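Local coordinates for CRISPR-associated protein CasA/Cse1 (Thermus thermophilus, PDB 4AN8) that probably helps select foreign DNA for CRISPR adaptive immunity as the CasA (Cse1) subunit of the Cascade ribonucleoprotein complex, at residues A[86-89]-A[90-94]; A[161-164]-A[165-169]; A[239-242]-A[243-247]. All coordinates share one frame; numbering follows the deposited sequence.

Contact 1: residues A[86-89]-A[90-94]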
loop_
_atom_site.group_PDB
_atom_site.type_symbol
_atom_site.label_atom_id
_atom_site.label_comp_id
_atom_site.label_asym_id
_atom_site.label_seq_id
_atom_site.Cartn_x
_atom_site.Cartn_y
_atom_site.Cartn_z
ATOM N N PHE A 86 -9.514 13.540 18.646
ATOM C CA PHE A 86 -8.997 14.759 18.026
ATOM C C PHE A 86 -9.734 15.978 18.560
ATOM O O PHE A 86 -10.883 15.864 18.995
ATOM C CB PHE A 86 -9.232 14.757 16.506
ATOM C CG PHE A 86 -8.567 13.638 15.779
ATOM C CD1 PHE A 86 -7.183 13.571 15.697
ATOM C CD2 PHE A 86 -9.328 12.658 15.160
ATOM C CE1 PHE A 86 -6.576 12.541 15.027
ATOM C CE2 PHE A 86 -8.718 11.620 14.492
ATOM C CZ PHE A 86 -7.349 11.558 14.425
ATOM N N PRO A 87 -9.091 17.156 18.493
ATOM C CA PRO A 87 -9.804 18.420 18.688
ATOM C C PRO A 87 -10.999 18.484 17.745
ATOM O O PRO A 87 -10.826 18.335 16.525
ATOM C CB PRO A 87 -8.762 19.468 18.290
ATOM C CG PRO A 87 -7.481 18.840 18.631
ATOM C CD PRO A 87 -7.649 17.370 18.314
ATOM N N GLN A 88 -12.187 18.700 18.303
ATOM C CA GLN A 88 -13.430 18.594 17.544
ATOM C C GLN A 88 -13.796 19.859 16.786
ATOM O O GLN A 88 -14.288 19.799 15.661
ATOM C CB GLN A 88 -14.569 18.233 18.479
ATOM C CG GLN A 88 -14.244 17.081 19.367
ATOM C CD GLN A 88 -14.799 15.782 18.850
ATOM O OE1 GLN A 88 -16.016 15.616 18.733
ATOM N NE2 GLN A 88 -13.906 14.834 18.539
ATOM N N ASP A 89 -13.574 21.004 17.416
ATOM C CA ASP A 89 -13.981 22.278 16.841
ATOM C C ASP A 89 -13.222 22.624 15.568
ATOM O O ASP A 89 -13.838 22.984 14.570
ATOM C CB ASP A 89 -13.873 23.409 17.876
ATOM C CG ASP A 89 -15.175 23.625 18.651
ATOM O OD1 ASP A 89 -16.160 22.878 18.424
ATOM O OD2 ASP A 89 -15.204 24.548 19.499
ATOM N N PRO A 90 -11.880 22.518 15.593
ATOM C CA PRO A 90 -11.130 22.705 14.348
ATOM C C PRO A 90 -11.671 21.815 13.225
ATOM O O PRO A 90 -11.819 22.273 12.097
ATOM C CB PRO A 90 -9.719 22.262 14.730
ATOM C CG PRO A 90 -9.649 22.509 16.214
ATOM C CD PRO A 90 -11.003 22.159 16.720
ATOM N N ILE A 91 -11.970 20.561 13.527
ATOM C CA ILE A 91 -12.503 19.670 12.508
ATOM C C ILE A 91 -13.889 20.123 11.995
ATOM O O ILE A 91 -14.124 20.192 10.780
ATOM C CB ILE A 91 -12.518 18.201 13.002
ATOM C CG1 ILE A 91 -11.077 17.695 13.116
ATOM C CG2 ILE A 91 -13.392 17.314 12.078
ATOM C CD1 ILE A 91 -10.960 16.355 13.813
ATOM N N ARG A 92 -14.800 20.435 12.912
ATOM C CA ARG A 92 -16.097 20.977 12.524
ATOM C C ARG A 92 -15.972 22.263 11.713
ATOM O O ARG A 92 -16.622 22.415 10.690
ATOM C CB ARG A 92 -16.963 21.234 13.747
ATOM C CG ARG A 92 -17.449 19.992 14.432
ATOM C CD ARG A 92 -18.481 20.355 15.486
ATOM N NE ARG A 92 -18.548 19.363 16.551
ATOM C CZ ARG A 92 -19.311 18.278 16.504
ATOM N NH1 ARG A 92 -20.066 18.051 15.439
ATOM N NH2 ARG A 92 -19.323 17.421 17.522
ATOM N N ASP A 93 -15.142 23.193 12.166
ATOM C CA ASP A 93 -14.951 24.426 11.420
ATOM C C ASP A 93 -14.448 24.184 9.991
ATOM O O ASP A 93 -15.007 24.705 9.035
ATOM C CB ASP A 93 -14.021 25.386 12.168
ATOM C CG ASP A 93 -14.649 25.931 13.448
ATOM O OD1 ASP A 93 -15.901 25.875 13.584
ATOM O OD2 ASP A 93 -13.885 26.414 14.322
ATOM N N TYR A 94 -13.388 23.398 9.853
ATOM C CA TYR A 94 -12.860 23.063 8.539
ATOM C C TYR A 94 -13.915 22.411 7.649
ATOM O O TYR A 94 -14.112 22.828 6.514
ATOM C CB TYR A 94 -11.628 22.169 8.678
ATOM C CG TYR A 94 -10.903 21.947 7.375
ATOM C CD1 TYR A 94 -11.255 20.889 6.537
ATOM C CD2 TYR A 94 -9.876 22.796 6.978
ATOM C CE1 TYR A 94 -10.614 20.680 5.349
ATOM C CE2 TYR A 94 -9.212 22.584 5.785
ATOM C CZ TYR A 94 -9.590 21.516 4.972
ATOM O OH TYR A 94 -8.949 21.298 3.774
#
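F86 and I91 meet where the chain enters helix 88-98, and their contact forms the tightly packed half of this local turn. The touching atoms are F86 CB and I91 CD1, 3.6 Å apart; the phenyl ring itself leads away, deeper into the protein. I91 CG1 stands anti to the carbonyl carbon and CD1 anti to CA (chi2 170°), which carries the CD1 methyl back to P87 O at 3.4 Å. Beside this pair the two prolines touch through saturated carbons, P87 CB to P90 CG at 3.8 Å.

The opposite character appears at Q88, D89, R92 and D93. Here the backbone does the holding: R92 N donates to Q88 O at 2.9 Å, nearly straight at 172°, and D93 N donates to D89 O at 2.7 Å, the first turn of an ordinary alpha helix. The side chains above are looser, and those of D89, R92 and D93 are exposed to solvent, in contrast to the buried F86 and I91. Q88 OE1 and R92 NH2 stay 4.0 Å apart, with amide and guanidinium planes turned 76° from each other. D89 OD1 and R92 NE are 4.6 Å apart, too far for a salt bridge, and any attraction there is probably diffuse. Q88 instead bends back at chi2, and its NE2 bonds to F86 O at 3.2 Å with the acceptor in the amide plane, tying the loop to the helix start.

On the buried side F86 and I91 both rest on L64 of helix 50-67, while F86 also packs on L200, L203 and L204 of helix 199-206 and shares W80 of helix 74-83 with P87.

Contact 2: residues A[161-164]-A[165-169]. With ACT (acetate ion), chain C.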
loop_
_atom_site.group_PDB
_atom_site.type_symbol
_atom_site.label_atom_id
_atom_site.label_comp_id
_atom_site.label_asym_id
_atom_site.label_seq_id
_atom_site.Cartn_x
_atom_site.Cartn_y
_atom_site.Cartn_z
ATOM N N LEU A 161 -14.110 6.173 -7.470
ATOM C CA LEU A 161 -13.465 7.423 -7.866
ATOM C C LEU A 161 -12.143 7.594 -7.128
ATOM O O LEU A 161 -11.109 7.840 -7.729
ATOM C CB LEU A 161 -14.381 8.608 -7.585
ATOM C CG LEU A 161 -13.792 10.008 -7.805
ATOM C CD1 LEU A 161 -13.257 10.183 -9.237
ATOM C CD2 LEU A 161 -14.832 11.097 -7.448
ATOM N N LEU A 162 -12.189 7.457 -5.811
ATOM C CA LEU A 162 -11.039 7.699 -4.967
ATOM C C LEU A 162 -9.943 6.713 -5.298
ATOM O O LEU A 162 -8.790 7.071 -5.385
ATOM C CB LEU A 162 -11.405 7.514 -3.506
ATOM C CG LEU A 162 -11.724 8.743 -2.687
ATOM C CD1 LEU A 162 -11.769 8.277 -1.209
ATOM C CD2 LEU A 162 -10.653 9.818 -2.883
ATOM N N VAL A 163 -10.312 5.452 -5.481
ATOM C CA VAL A 163 -9.301 4.474 -5.800
ATOM C C VAL A 163 -8.622 4.865 -7.114
ATOM O O VAL A 163 -7.397 4.868 -7.210
ATOM C CB VAL A 163 -9.893 3.048 -5.888
ATOM C CG1 VAL A 163 -8.907 2.106 -6.620
ATOM C CG2 VAL A 163 -10.266 2.542 -4.466
ATOM N N HIS A 164 -9.425 5.194 -8.120
ATOM C CA HIS A 164 -8.865 5.454 -9.449
ATOM C C HIS A 164 -7.889 6.620 -9.459
ATOM O O HIS A 164 -6.875 6.564 -10.132
ATOM C CB HIS A 164 -9.988 5.696 -10.469
ATOM C CG HIS A 164 -9.523 5.740 -11.892
ATOM N ND1 HIS A 164 -8.986 4.643 -12.537
ATOM C CD2 HIS A 164 -9.536 6.740 -12.805
ATOM C CE1 HIS A 164 -8.675 4.970 -13.775
ATOM N NE2 HIS A 164 -8.996 6.240 -13.964
ATOM N N GLN A 165 -8.192 7.671 -8.704
ATOM C CA GLN A 165 -7.336 8.865 -8.638
ATOM C C GLN A 165 -5.985 8.600 -7.969
ATOM O O GLN A 165 -5.012 9.338 -8.209
ATOM C CB GLN A 165 -8.055 10.021 -7.909
ATOM C CG GLN A 165 -9.331 10.520 -8.596
ATOM C CD GLN A 165 -9.044 11.195 -9.941
ATOM O OE1 GLN A 165 -8.082 10.855 -10.614
ATOM N NE2 GLN A 165 -9.851 12.173 -10.305
ATOM N N ALA A 166 -5.916 7.581 -7.101
ATOM C CA ALA A 166 -4.653 7.307 -6.422
ATOM C C ALA A 166 -3.846 6.244 -7.168
ATOM O O ALA A 166 -2.615 6.305 -7.204
ATOM C CB ALA A 166 -4.891 6.895 -4.966
ATOM N N PHE A 167 -4.541 5.290 -7.793
ATOM C CA PHE A 167 -3.884 4.083 -8.307
ATOM C C PHE A 167 -3.888 3.857 -9.844
ATOM O O PHE A 167 -3.286 2.885 -10.322
ATOM C CB PHE A 167 -4.483 2.847 -7.627
ATOM C CG PHE A 167 -4.135 2.723 -6.178
ATOM C CD1 PHE A 167 -2.902 2.232 -5.789
ATOM C CD2 PHE A 167 -5.060 3.091 -5.193
ATOM C CE1 PHE A 167 -2.579 2.124 -4.437
ATOM C CE2 PHE A 167 -4.756 2.983 -3.855
ATOM C CZ PHE A 167 -3.507 2.486 -3.478
ATOM N N ALA A 168 -4.567 4.711 -10.609
ATOM C CA ALA A 168 -4.575 4.508 -12.068
ATOM C C ALA A 168 -3.148 4.461 -12.603
ATOM O O ALA A 168 -2.371 5.408 -12.432
ATOM C CB ALA A 168 -5.374 5.606 -12.797
ATOM N N PRO A 169 -2.792 3.341 -13.235
ATOM C CA PRO A 169 -1.532 3.223 -13.973
ATOM C C PRO A 169 -1.584 4.064 -15.251
ATOM O O PRO A 169 -2.663 4.216 -15.840
ATOM C CB PRO A 169 -1.469 1.720 -14.310
ATOM C CG PRO A 169 -2.904 1.284 -14.305
ATOM C CD PRO A 169 -3.558 2.081 -13.225
HETATM C C ACT C . -7.533 1.365 -11.207
HETATM O O ACT C . -8.348 1.955 -10.431
HETATM O OXT ACT C . -7.677 1.592 -12.457
HETATM C CH3 ACT C . -6.445 0.450 -10.667
#
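V163 O is gripped by two backbone donors, F167 N at 2.9 Å and A166 N at 3.1 Å. The two approaches differ: F167 N lies nearly in line with the carbonyl bond, whereas A166 N sits above the carbonyl plane, 59° out of it. A166 N also reaches L162 O, but that bond is weak. Two residues earlier along the chain, L161 O accepts Q165 N at 3.1 Å, so a regular alpha turn gives way to one in which three- and four-residue bonds share an acceptor.

This tightening marks the C-terminal end of helix 154-167. A168 is the first residue to leave helical backbone angles, yet A168 N still bonds to H164 O at 3.0 Å, which holds the departing chain over the last turn. The same bend carries the A168 methyl over one face of the H164 imidazole, a CH-pi contact with CB 3.8 Å from the ring centroid and displaced toward the CE1 rim. H164 swings its ring under A168 by setting CG opposite the backbone N (chi1 -170°).

The ring's edge is used for polar contacts. H164 ND1 points to a bound acetate, probably from the crystallisation liquor, and makes weak hydrogen bonds to both of its oxygens, OXT at 3.3 Å being the nearer; H164 NE2 is hydrogen-bonded to Y266 OH. Q165 leaves the helix on another flank. Its CG, anti to the carbonyl carbon, lies 4.0 Å from L161 CD1; the chain then bends at chi2 toward its amide partner, and OE1 accepts from R250 N at the start of strand 250-256. Away from these polar groups, L162, A166 and F167 pack against L59, V55 and L51 of helix 50-67.

Contact 3: residues A[239-242]-A[243-247]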
loop_
_atom_site.group_PDB
_atom_site.type_symbol
_atom_site.label_atom_id
_atom_site.label_comp_id
_atom_site.label_asym_id
_atom_site.label_seq_id
_atom_site.Cartn_x
_atom_site.Cartn_y
_atom_site.Cartn_z
ATOM N N THR A 239 4.193 17.487 -5.404
ATOM C CA THR A 239 4.716 17.780 -4.084
ATOM C C THR A 239 3.600 18.310 -3.210
ATOM O O THR A 239 2.560 18.716 -3.712
ATOM C CB THR A 239 5.850 18.836 -4.164
ATOM O OG1 THR A 239 6.419 19.004 -2.867
ATOM C CG2 THR A 239 5.323 20.210 -4.684
ATOM N N GLY A 240 3.811 18.337 -1.904
ATOM C CA GLY A 240 2.753 18.739 -0.994
ATOM C C GLY A 240 1.973 17.516 -0.550
ATOM O O GLY A 240 1.331 16.849 -1.364
ATOM N N ARG A 241 2.026 17.216 0.744
ATOM C CA ARG A 241 1.454 15.980 1.256
ATOM C C ARG A 241 -0.025 15.808 0.894
ATOM O O ARG A 241 -0.412 14.783 0.344
ATOM C CB ARG A 241 1.646 15.855 2.768
ATOM C CG ARG A 241 1.210 14.490 3.321
ATOM C CD ARG A 241 1.333 14.462 4.828
ATOM N NE ARG A 241 2.704 14.720 5.255
ATOM C CZ ARG A 241 3.091 14.802 6.517
ATOM N NH1 ARG A 241 2.208 14.624 7.514
ATOM N NH2 ARG A 241 4.366 15.042 6.784
ATOM N N THR A 242 -0.855 16.796 1.204
ATOM C CA THR A 242 -2.279 16.627 0.972
ATOM C C THR A 242 -2.635 16.837 -0.476
ATOM O O THR A 242 -3.668 16.339 -0.937
ATOM C CB THR A 242 -3.136 17.523 1.875
ATOM O OG1 THR A 242 -3.033 18.882 1.443
ATOM C CG2 THR A 242 -2.651 17.406 3.305
ATOM N N ARG A 243 -1.791 17.562 -1.207
ATOM C CA ARG A 243 -2.034 17.744 -2.642
ATOM C C ARG A 243 -1.820 16.381 -3.293
ATOM O O ARG A 243 -2.579 15.947 -4.130
ATOM C CB ARG A 243 -1.087 18.803 -3.250
ATOM C CG ARG A 243 -1.133 18.878 -4.770
ATOM C CD ARG A 243 -0.164 19.952 -5.359
ATOM N NE ARG A 243 -0.450 21.299 -4.849
ATOM C CZ ARG A 243 0.341 21.942 -3.984
ATOM N NH1 ARG A 243 1.477 21.396 -3.543
ATOM N NH2 ARG A 243 0.010 23.148 -3.567
ATOM N N VAL A 244 -0.767 15.703 -2.887
ATOM C CA VAL A 244 -0.534 14.353 -3.369
ATOM C C VAL A 244 -1.578 13.321 -2.896
ATOM O O VAL A 244 -2.023 12.524 -3.689
ATOM C CB VAL A 244 0.910 13.921 -3.121
ATOM C CG1 VAL A 244 1.117 12.453 -3.545
ATOM C CG2 VAL A 244 1.828 14.836 -3.928
ATOM N N TYR A 245 -1.997 13.375 -1.634
ATOM C CA TYR A 245 -3.082 12.516 -1.122
ATOM C C TYR A 245 -4.389 12.674 -1.903
ATOM O O TYR A 245 -5.212 11.758 -1.967
ATOM C CB TYR A 245 -3.392 12.861 0.341
ATOM C CG TYR A 245 -2.431 12.295 1.374
ATOM C CD1 TYR A 245 -1.305 11.535 1.000
ATOM C CD2 TYR A 245 -2.648 12.530 2.725
ATOM C CE1 TYR A 245 -0.450 11.021 1.959
ATOM C CE2 TYR A 245 -1.799 12.017 3.691
ATOM C CZ TYR A 245 -0.711 11.266 3.312
ATOM O OH TYR A 245 0.116 10.787 4.297
ATOM N N THR A 246 -4.613 13.861 -2.452
ATOM C CA THR A 246 -5.868 14.115 -3.136
ATOM C C THR A 246 -5.640 14.474 -4.601
ATOM O O THR A 246 -6.422 15.187 -5.195
ATOM C CB THR A 246 -6.639 15.255 -2.440
ATOM O OG1 THR A 246 -5.879 16.468 -2.531
ATOM C CG2 THR A 246 -6.916 14.891 -0.939
ATOM N N TRP A 247 -4.556 13.964 -5.172
ATOM C CA TRP A 247 -4.196 14.280 -6.541
ATOM C C TRP A 247 -5.295 13.985 -7.579
ATOM O O TRP A 247 -5.860 12.880 -7.604
ATOM C CB TRP A 247 -2.956 13.482 -6.914
ATOM C CG TRP A 247 -2.305 13.962 -8.147
ATOM C CD1 TRP A 247 -2.493 13.487 -9.415
ATOM C CD2 TRP A 247 -1.366 15.045 -8.252
ATOM N NE1 TRP A 247 -1.719 14.207 -10.304
ATOM C CE2 TRP A 247 -1.017 15.165 -9.611
ATOM C CE3 TRP A 247 -0.793 15.923 -7.326
ATOM C CZ2 TRP A 247 -0.106 16.120 -10.066
ATOM C CZ3 TRP A 247 0.105 16.876 -7.779
ATOM C CH2 TRP A 247 0.437 16.968 -9.142
#
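Helix 241-245 is a short helix with G240 at its N-cap position, and the contact takes in the whole helix and the residues on either side. G240 has positive phi (91°), a conformation glycine adopts readily. Its O accepts V244 N at 2.8 Å; Y245 N repeats the step to R241 O at 2.9 Å. The amides of T242 and R243 are taken by the two carboxylate oxygens of D215, whose charge at this helix end is probably stabilising.

R243 turns back past the N-terminal end of the helix: its chain bends at chi3 and brings NH1 to T239 O at 2.9 Å. The acceptor lies in the guanidinium plane, but NH1 stands above the carbonyl plane of T239. R243 NH1 also bonds to D214 O.

On another flank R241 and Y245 run side by side. R241 CG lies over one face of the phenol ring, 4.0 Å from its centroid, in a CH-pi contact, while the guanidinium continues beyond to the carbonyls of V208 and P209. Both side chains touch helix 50-67.

At the other end T246 leaves helical geometry. T246 OG1 donates to T242 O at 2.7 Å, and T246 N adds a weak bond to the same oxygen. A threonine hydroxyl returned to the carbonyl four residues earlier is a familiar helical side-chain motif, here closing the helix's last turn.

Overall arrangement
Following the chain from the N terminus, contact 1 opens helix 88-98, contact 2 ends helix 154-167, and contact 3 spans helix 241-245. Each is local, joining residues three to five positions apart, and they run in series, with none nested in or crossing another. Helix 50-67 unites them in space, since all three place side chains against it. Contacts 2 and 3, with centres 13 Å apart, touch directly where Q165 CB packs on W247 O at 3.6 Å, close to the start of strand 250-256. Contact 1 lies farther out, its nearest atoms about 7 Å from contact 3; the loop bearing P217 and W219 bridges that gap, touching Y94, T242 and T246.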